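Local atomic coordinates of deoxyribose-phosphate aldolase (Toxoplasma gondii, PDB entry 4EIV), a protein that belongs to the deoxyribose-phosphate aldolase family and folds as a closed barrel of eight parallel strands ringed by helices (a TIM barrel). Residues T98-L110 and L139-K151. Residues are numbered along the deposited sequence; the frame is centred on the assembly and turned at random. Where two conformers were deposited one is given.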
ATOM      1  N   THR A  98     -20.578  27.103 -16.801  1.00 26.19           N
ATOM      2  CA  THR A  98     -19.517  27.720 -17.593  1.00 26.85           C
ATOM      3  C   THR A  98     -18.252  27.654 -16.742  1.00 26.30           C
ATOM      4  O   THR A  98     -18.310  27.427 -15.519  1.00 26.40           O
ATOM      5  CB  THR A  98     -19.820  29.167 -17.954  1.00 27.33           C
ATOM      6  OG1 THR A  98     -19.799  29.946 -16.752  1.00 27.82           O
ATOM      7  CG2 THR A  98     -21.203  29.273 -18.647  1.00 27.60           C
ATOM      8  N   PRO A  99     -17.089  27.877 -17.366  1.00 27.31           N
ATOM      9  CA  PRO A  99     -15.869  27.921 -16.558  1.00 28.30           C
ATOM     10  C   PRO A  99     -16.007  28.894 -15.394  1.00 28.18           C
ATOM     11  O   PRO A  99     -15.561  28.579 -14.290  1.00 29.03           O
ATOM     12  CB  PRO A  99     -14.807  28.351 -17.560  1.00 29.09           C
ATOM     13  CG  PRO A  99     -15.289  27.762 -18.845  1.00 28.86           C
ATOM     14  CD  PRO A  99     -16.786  27.874 -18.809  1.00 27.33           C
ATOM     15  N   ASP A 100     -16.641  30.054 -15.608  1.00 28.52           N
ATOM     16  CA  ASP A 100     -16.803  31.010 -14.517  1.00 30.21           C
ATOM     17  C   ASP A 100     -17.774  30.588 -13.421  1.00 28.86           C
ATOM     18  O   ASP A 100     -17.490  30.785 -12.225  1.00 31.45           O
ATOM     19  CB  ASP A 100     -17.187  32.399 -15.041  1.00 31.67           C
ATOM     20  CG  ASP A 100     -16.035  33.121 -15.771  1.00 36.26           C
ATOM     21  OD1 ASP A 100     -14.854  32.719 -15.665  1.00 39.70           O
ATOM     22  OD2 ASP A 100     -16.320  34.130 -16.451  1.00 42.88           O
ATOM     23  N   THR A 101     -18.911  29.983 -13.788  1.00 28.41           N
ATOM     24  CA  THR A 101     -19.871  29.587 -12.757  1.00 29.17           C
ATOM     25  C   THR A 101     -19.295  28.443 -11.933  1.00 28.11           C
ATOM     26  O   THR A 101     -19.482  28.392 -10.718  1.00 29.14           O
ATOM     27  CB  THR A 101     -21.279  29.203 -13.288  1.00 28.66           C
ATOM     28  OG1 THR A 101     -21.219  27.985 -14.044  1.00 27.82           O
ATOM     29  CG2 THR A 101     -21.883  30.292 -14.140  1.00 29.25           C
ATOM     30  N   VAL A 102     -18.580  27.523 -12.580  1.00 27.60           N
ATOM     31  CA  VAL A 102     -17.985  26.396 -11.865  1.00 27.05           C
ATOM     32  C   VAL A 102     -16.826  26.875 -10.982  1.00 27.35           C
ATOM     33  O   VAL A 102     -16.668  26.428  -9.845  1.00 28.23           O
ATOM     34  CB  VAL A 102     -17.554  25.268 -12.817  1.00 25.65           C
ATOM     35  CG1 VAL A 102     -17.026  24.098 -12.032  1.00 26.95           C
ATOM     36  CG2 VAL A 102     -18.746  24.819 -13.679  1.00 26.18           C
ATOM     37  N   SER A 103     -16.026  27.800 -11.484  1.00 28.77           N
ATOM     38  CA  SER A 103     -14.974  28.363 -10.670  1.00 30.91           C
ATOM     39  C   SER A 103     -15.549  29.013  -9.401  1.00 30.90           C
ATOM     40  O   SER A 103     -14.984  28.857  -8.320  1.00 32.44           O
ATOM     41  CB  SER A 103     -14.161  29.341 -11.480  1.00 31.63           C
ATOM     42  OG  SER A 103     -13.460  28.646 -12.482  1.00 34.10           O
ATOM     43  N   LEU A 104     -16.684  29.704  -9.525  0.50 31.58           N
ATOM     44  CA  LEU A 104     -17.313  30.344  -8.363  0.50 33.09           C
ATOM     45  C   LEU A 104     -17.770  29.311  -7.310  0.50 33.15           C
ATOM     46  O   LEU A 104     -17.626  29.546  -6.105  0.50 34.79           O
ATOM     47  CB  LEU A 104     -18.441  31.306  -8.801  0.50 33.43           C
ATOM     48  CG  LEU A 104     -17.987  32.617  -9.488  0.50 34.69           C
ATOM     49  CD1 LEU A 104     -19.172  33.393 -10.042  0.50 35.32           C
ATOM     50  CD2 LEU A 104     -17.153  33.535  -8.579  0.50 35.33           C
ATOM     51  N   GLU A 105     -18.300  28.168  -7.749  1.00 31.86           N
ATOM     52  CA  GLU A 105     -18.652  27.082  -6.822  1.00 31.89           C
ATOM     53  C   GLU A 105     -17.406  26.593  -6.079  1.00 31.41           C
ATOM     54  O   GLU A 105     -17.429  26.377  -4.869  1.00 32.39           O
ATOM     55  CB  GLU A 105     -19.232  25.866  -7.530  1.00 31.64           C
ATOM     56  CG  GLU A 105     -20.491  26.058  -8.285  1.00 32.27           C
ATOM     57  CD  GLU A 105     -20.977  24.725  -8.757  1.00 32.23           C
ATOM     58  OE1 GLU A 105     -21.505  23.970  -7.922  1.00 37.76           O
ATOM     59  OE2 GLU A 105     -20.806  24.407  -9.948  1.00 32.08           O
ATOM     60  N   ALA A 106     -16.327  26.370  -6.828  1.00 30.76           N
ATOM     61  CA  ALA A 106     -15.076  25.869  -6.255  1.00 30.93           C
ATOM     62  C   ALA A 106     -14.483  26.848  -5.251  1.00 32.62           C
ATOM     63  O   ALA A 106     -14.061  26.447  -4.176  1.00 33.10           O
ATOM     64  CB  ALA A 106     -14.077  25.547  -7.369  1.00 29.99           C
ATOM     65  N   VAL A 107     -14.446  28.125  -5.605  1.00 33.74           N
ATOM     66  CA  VAL A 107     -13.915  29.139  -4.703  1.00 35.54           C
ATOM     67  C   VAL A 107     -14.657  29.121  -3.365  1.00 35.46           C
ATOM     68  O   VAL A 107     -14.039  29.133  -2.286  1.00 36.72           O
ATOM     69  CB  VAL A 107     -14.014  30.557  -5.318  1.00 36.47           C
ATOM     70  CG1 VAL A 107     -13.659  31.631  -4.283  1.00 38.77           C
ATOM     71  CG2 VAL A 107     -13.109  30.701  -6.534  1.00 37.60           C
ATOM     72  N   GLY A 108     -15.982  29.079  -3.430  1.00 34.43           N
ATOM     73  CA  GLY A 108     -16.794  29.084  -2.208  1.00 35.06           C
ATOM     74  C   GLY A 108     -16.623  27.817  -1.381  1.00 34.69           C
ATOM     75  O   GLY A 108     -16.580  27.863  -0.147  1.00 35.41           O
ATOM     76  N   ALA A 109     -16.511  26.678  -2.054  1.00 33.62           N
ATOM     77  CA  ALA A 109     -16.336  25.415  -1.365  1.00 33.25           C
ATOM     78  C   ALA A 109     -15.013  25.396  -0.614  1.00 33.87           C
ATOM     79  O   ALA A 109     -14.948  24.951   0.544  1.00 34.15           O
ATOM     80  CB  ALA A 109     -16.387  24.267  -2.356  1.00 31.23           C
ATOM     81  N   LEU A 110     -13.961  25.904  -1.256  1.00 34.76           N
ATOM     82  CA  LEU A 110     -12.635  25.950  -0.651  1.00 35.82           C
ATOM     83  C   LEU A 110     -12.656  26.912   0.555  1.00 36.82           C
ATOM     84  O   LEU A 110     -12.117  26.596   1.615  1.00 37.82           O
ATOM     85  CB  LEU A 110     -11.583  26.365  -1.693  1.00 36.61           C
ATOM     86  CG  LEU A 110     -11.367  25.310  -2.794  1.00 35.74           C
ATOM     87  CD1 LEU A 110     -10.615  25.917  -3.986  1.00 38.97           C
ATOM     88  CD2 LEU A 110     -10.676  24.064  -2.265  1.00 38.32           C
ATOM     89  N   LEU A 139     -10.781  24.078 -21.133  0.50 26.96           N
ATOM     90  CA  LEU A 139     -10.971  25.412 -20.571  0.50 27.81           C
ATOM     91  C   LEU A 139     -11.692  25.368 -19.227  0.50 27.38           C
ATOM     92  O   LEU A 139     -11.410  26.171 -18.340  0.50 29.31           O
ATOM     93  CB  LEU A 139     -11.724  26.302 -21.549  0.50 28.47           C
ATOM     94  CG  LEU A 139     -11.794  27.761 -21.099  0.50 27.58           C
ATOM     95  CD1 LEU A 139     -10.424  28.456 -20.942  0.50 28.73           C
ATOM     96  CD2 LEU A 139     -12.669  28.544 -22.087  0.50 30.39           C
ATOM     97  N   LEU A 140     -12.656  24.466 -19.083  1.00 26.27           N
ATOM     98  CA  LEU A 140     -13.304  24.279 -17.774  1.00 25.38           C
ATOM     99  C   LEU A 140     -12.252  23.861 -16.735  1.00 25.77           C
ATOM    100  O   LEU A 140     -12.106  24.480 -15.676  1.00 26.68           O
ATOM    101  CB  LEU A 140     -14.399  23.204 -17.887  1.00 24.90           C
ATOM    102  CG  LEU A 140     -15.057  22.802 -16.573  1.00 24.90           C
ATOM    103  CD1 LEU A 140     -15.740  23.980 -15.836  1.00 26.95           C
ATOM    104  CD2 LEU A 140     -16.021  21.641 -16.824  1.00 25.51           C
ATOM    105  N   VAL A 141     -11.531  22.798 -17.054  1.00 25.22           N
ATOM    106  CA  VAL A 141     -10.581  22.206 -16.121  1.00 24.74           C
ATOM    107  C   VAL A 141      -9.451  23.185 -15.798  1.00 26.04           C
ATOM    108  O   VAL A 141      -9.082  23.351 -14.625  1.00 27.42           O
ATOM    109  CB  VAL A 141     -10.038  20.860 -16.636  1.00 24.26           C
ATOM    110  CG1 VAL A 141      -8.961  20.281 -15.692  1.00 25.82           C
ATOM    111  CG2 VAL A 141     -11.134  19.843 -16.743  1.00 23.68           C
ATOM    112  N   SER A 142      -8.904  23.845 -16.806  0.60 27.27           N
ATOM    113  CA  SER A 142      -7.803  24.780 -16.542  0.60 27.69           C
ATOM    114  C   SER A 142      -8.218  25.999 -15.702  0.60 29.22           C
ATOM    115  O   SER A 142      -7.432  26.488 -14.885  0.60 30.56           O
ATOM    116  CB  SER A 142      -7.110  25.220 -17.841  0.60 28.14           C
ATOM    117  OG  SER A 142      -7.976  25.928 -18.711  0.60 26.81           O
ATOM    118  N   GLU A 143      -9.424  26.510 -15.933  1.00 29.29           N
ATOM    119  CA  GLU A 143      -9.960  27.606 -15.143  1.00 30.66           C
ATOM    120  C   GLU A 143     -10.236  27.212 -13.703  1.00 29.78           C
ATOM    121  O   GLU A 143      -9.923  27.958 -12.781  1.00 31.71           O
ATOM    122  CB  GLU A 143     -11.195  28.194 -15.824  1.00 31.66           C
ATOM    123  CG  GLU A 143     -10.816  29.000 -17.071  1.00 35.05           C
ATOM    124  CD  GLU A 143      -9.989  30.214 -16.745  1.00 38.86           C
ATOM    125  OE1 GLU A 143      -8.926  30.402 -17.385  1.00 44.49           O
ATOM    126  OE2 GLU A 143     -10.380  30.951 -15.806  1.00 43.46           O
ATOM    127  N   VAL A 144     -10.813  26.027 -13.510  1.00 28.16           N
ATOM    128  CA  VAL A 144     -11.065  25.550 -12.154  1.00 28.79           C
ATOM    129  C   VAL A 144      -9.738  25.275 -11.440  1.00 29.04           C
ATOM    130  O   VAL A 144      -9.578  25.588 -10.243  1.00 29.53           O
ATOM    131  CB  VAL A 144     -12.007  24.315 -12.159  1.00 27.64           C
ATOM    132  CG1 VAL A 144     -12.128  23.696 -10.749  1.00 29.21           C
ATOM    133  CG2 VAL A 144     -13.389  24.723 -12.672  1.00 29.55           C
ATOM    134  N   LYS A 145      -8.783  24.675 -12.144  1.00 29.31           N
ATOM    135  CA  LYS A 145      -7.463  24.398 -11.514  1.00 30.71           C
ATOM    136  C   LYS A 145      -6.782  25.662 -11.002  1.00 32.43           C
ATOM    137  O   LYS A 145      -6.098  25.613  -9.992  1.00 33.18           O
ATOM    138  CB  LYS A 145      -6.528  23.639 -12.465  1.00 30.53           C
ATOM    139  CG  LYS A 145      -5.195  23.157 -11.856  1.00 32.21           C
ATOM    140  CD  LYS A 145      -5.305  22.347 -10.555  1.00 34.00           C
ATOM    141  CE  LYS A 145      -3.923  22.010  -9.946  1.00 35.78           C
ATOM    142  NZ  LYS A 145      -3.989  21.275  -8.612  1.00 35.96           N
ATOM    143  N   LYS A 146      -6.983  26.785 -11.684  1.00 33.84           N
ATOM    144  CA  LYS A 146      -6.403  28.058 -11.246  1.00 36.14           C
ATOM    145  C   LYS A 146      -6.871  28.452  -9.849  1.00 36.78           C
ATOM    146  O   LYS A 146      -6.093  29.011  -9.073  1.00 39.55           O
ATOM    147  CB  LYS A 146      -6.765  29.190 -12.215  1.00 38.55           C
ATOM    148  CG  LYS A 146      -6.020  29.178 -13.543  1.00 41.25           C
ATOM    149  CD  LYS A 146      -6.454  30.366 -14.406  1.00 46.00           C
ATOM    150  CE  LYS A 146      -5.810  30.335 -15.785  1.00 48.31           C
ATOM    151  NZ  LYS A 146      -6.366  31.409 -16.669  1.00 50.99           N
ATOM    152  N   VAL A 147      -8.138  28.187  -9.541  1.00 35.07           N
ATOM    153  CA  VAL A 147      -8.681  28.554  -8.235  1.00 36.06           C
ATOM    154  C   VAL A 147      -8.437  27.510  -7.162  1.00 36.02           C
ATOM    155  O   VAL A 147      -8.400  27.838  -5.984  1.00 37.66           O
ATOM    156  CB  VAL A 147     -10.197  28.956  -8.303  1.00 36.10           C
ATOM    157  CG1 VAL A 147     -10.393  30.130  -9.300  1.00 37.68           C
ATOM    158  CG2 VAL A 147     -11.078  27.812  -8.656  1.00 35.37           C
ATOM    159  N   VAL A 148      -8.267  26.249  -7.548  1.00 35.08           N
ATOM    160  CA  VAL A 148      -7.986  25.206  -6.562  1.00 36.48           C
ATOM    161  C   VAL A 148      -6.532  25.296  -6.093  1.00 37.77           C
ATOM    162  O   VAL A 148      -6.204  24.928  -4.960  1.00 37.98           O
ATOM    163  CB  VAL A 148      -8.280  23.812  -7.109  1.00 35.38           C
ATOM    164  CG1 VAL A 148      -9.741  23.696  -7.553  1.00 35.38           C
ATOM    165  CG2 VAL A 148      -7.342  23.477  -8.200  1.00 37.45           C
ATOM    166  N   GLY A 149      -5.657  25.813  -6.954  1.00 38.40           N
ATOM    167  CA  GLY A 149      -4.252  25.979  -6.588  1.00 39.77           C
ATOM    168  C   GLY A 149      -3.634  24.611  -6.349  1.00 39.29           C
ATOM    169  O   GLY A 149      -3.864  23.694  -7.135  1.00 39.00           O
ATOM    170  N   PRO A 150      -2.886  24.448  -5.248  1.00 40.32           N
ATOM    171  CA  PRO A 150      -2.225  23.167  -4.989  1.00 40.05           C
ATOM    172  C   PRO A 150      -3.134  22.040  -4.487  1.00 38.24           C
ATOM    173  O   PRO A 150      -2.682  20.900  -4.374  1.00 39.88           O
ATOM    174  CB  PRO A 150      -1.173  23.524  -3.937  1.00 42.36           C
ATOM    175  CG  PRO A 150      -1.750  24.677  -3.213  1.00 42.59           C
ATOM    176  CD  PRO A 150      -2.494  25.470  -4.261  1.00 41.91           C
ATOM    177  N   LYS A 151      -4.379  22.352  -4.147  1.00 36.22           N
ATOM    178  CA  LYS A 151      -5.317  21.302  -3.736  1.00 35.05           C
ATOM    179  C   LYS A 151      -5.668  20.400  -4.906  1.00 33.19           C
ATOM    180  O   LYS A 151      -5.419  20.728  -6.055  1.00 34.08           O
ATOM    181  CB  LYS A 151      -6.552  21.893  -3.073  1.00 35.64           C
ATOM    182  CG  LYS A 151      -6.215  22.480  -1.703  1.00 38.89           C
ATOM    183  CD  LYS A 151      -7.425  23.052  -1.012  1.00 41.38           C
ATOM    184  CE  LYS A 151      -7.131  23.410   0.436  1.00 44.52           C
ATOM    185  NZ  LYS A 151      -8.349  23.918   1.102  1.00 46.85           N
TER
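Pro99 sets its compact, puckered ring against helix 139-148: CG comes within 4.2 Å of Leu139 CG, the two side chains lying roughly perpendicular, while CB of the same ring meets Glu143 CB. The flat carboxylate of Glu143 is bound by Lys146 NZ on the syn side of OE1, 24° out of its plane, in a salt bridge within the helix; the methylenes of Glu143 are what touch proline. One turn further on, Ser103 turns its OG back to Pro99 O, 2.8 Å away, the hydroxyl lying beside its own backbone N (chi1 -67°). Ser103 N reaches that flat carbonyl from the opposite face, so the oxygen is gripped twice and the hydroxyl is tied to its own helix, with the Glu143-Val144 backbone close alongside. On the barrel side, Val102 straddles Leu140 CD1 with CB and both methyls and sends CG1 to Val144 CG2 at 3.7 Å. Beyond Ser103, Val147 spreads its branches: CG2 faces Ala106 CB at 4.0 Å, and Val107 CG2 lies against Val147 CB and CG1. Leu110 closes the far end, with CD1 against Val147 O and Val148 CA, and CD2 3.6 Å from Lys151 CD as the leucine and lysine chains run alongside one another with opposed directions. The lysine's extended chain carries NZ on to a hydrogen bond with Ala114 O. These are neighbouring outer helices of the barrel, running 29° apart with axes 8.9 Å from each other; inward, Val102 and Leu140 both rest on Cys119 of strand 116-120. No hydrogen bond joins the two segments, so their contact depends on close apolar packing, while Ser103 OG, Glu143 OE1 and Lys151 NZ find their partners within their own helix or beyond the pair.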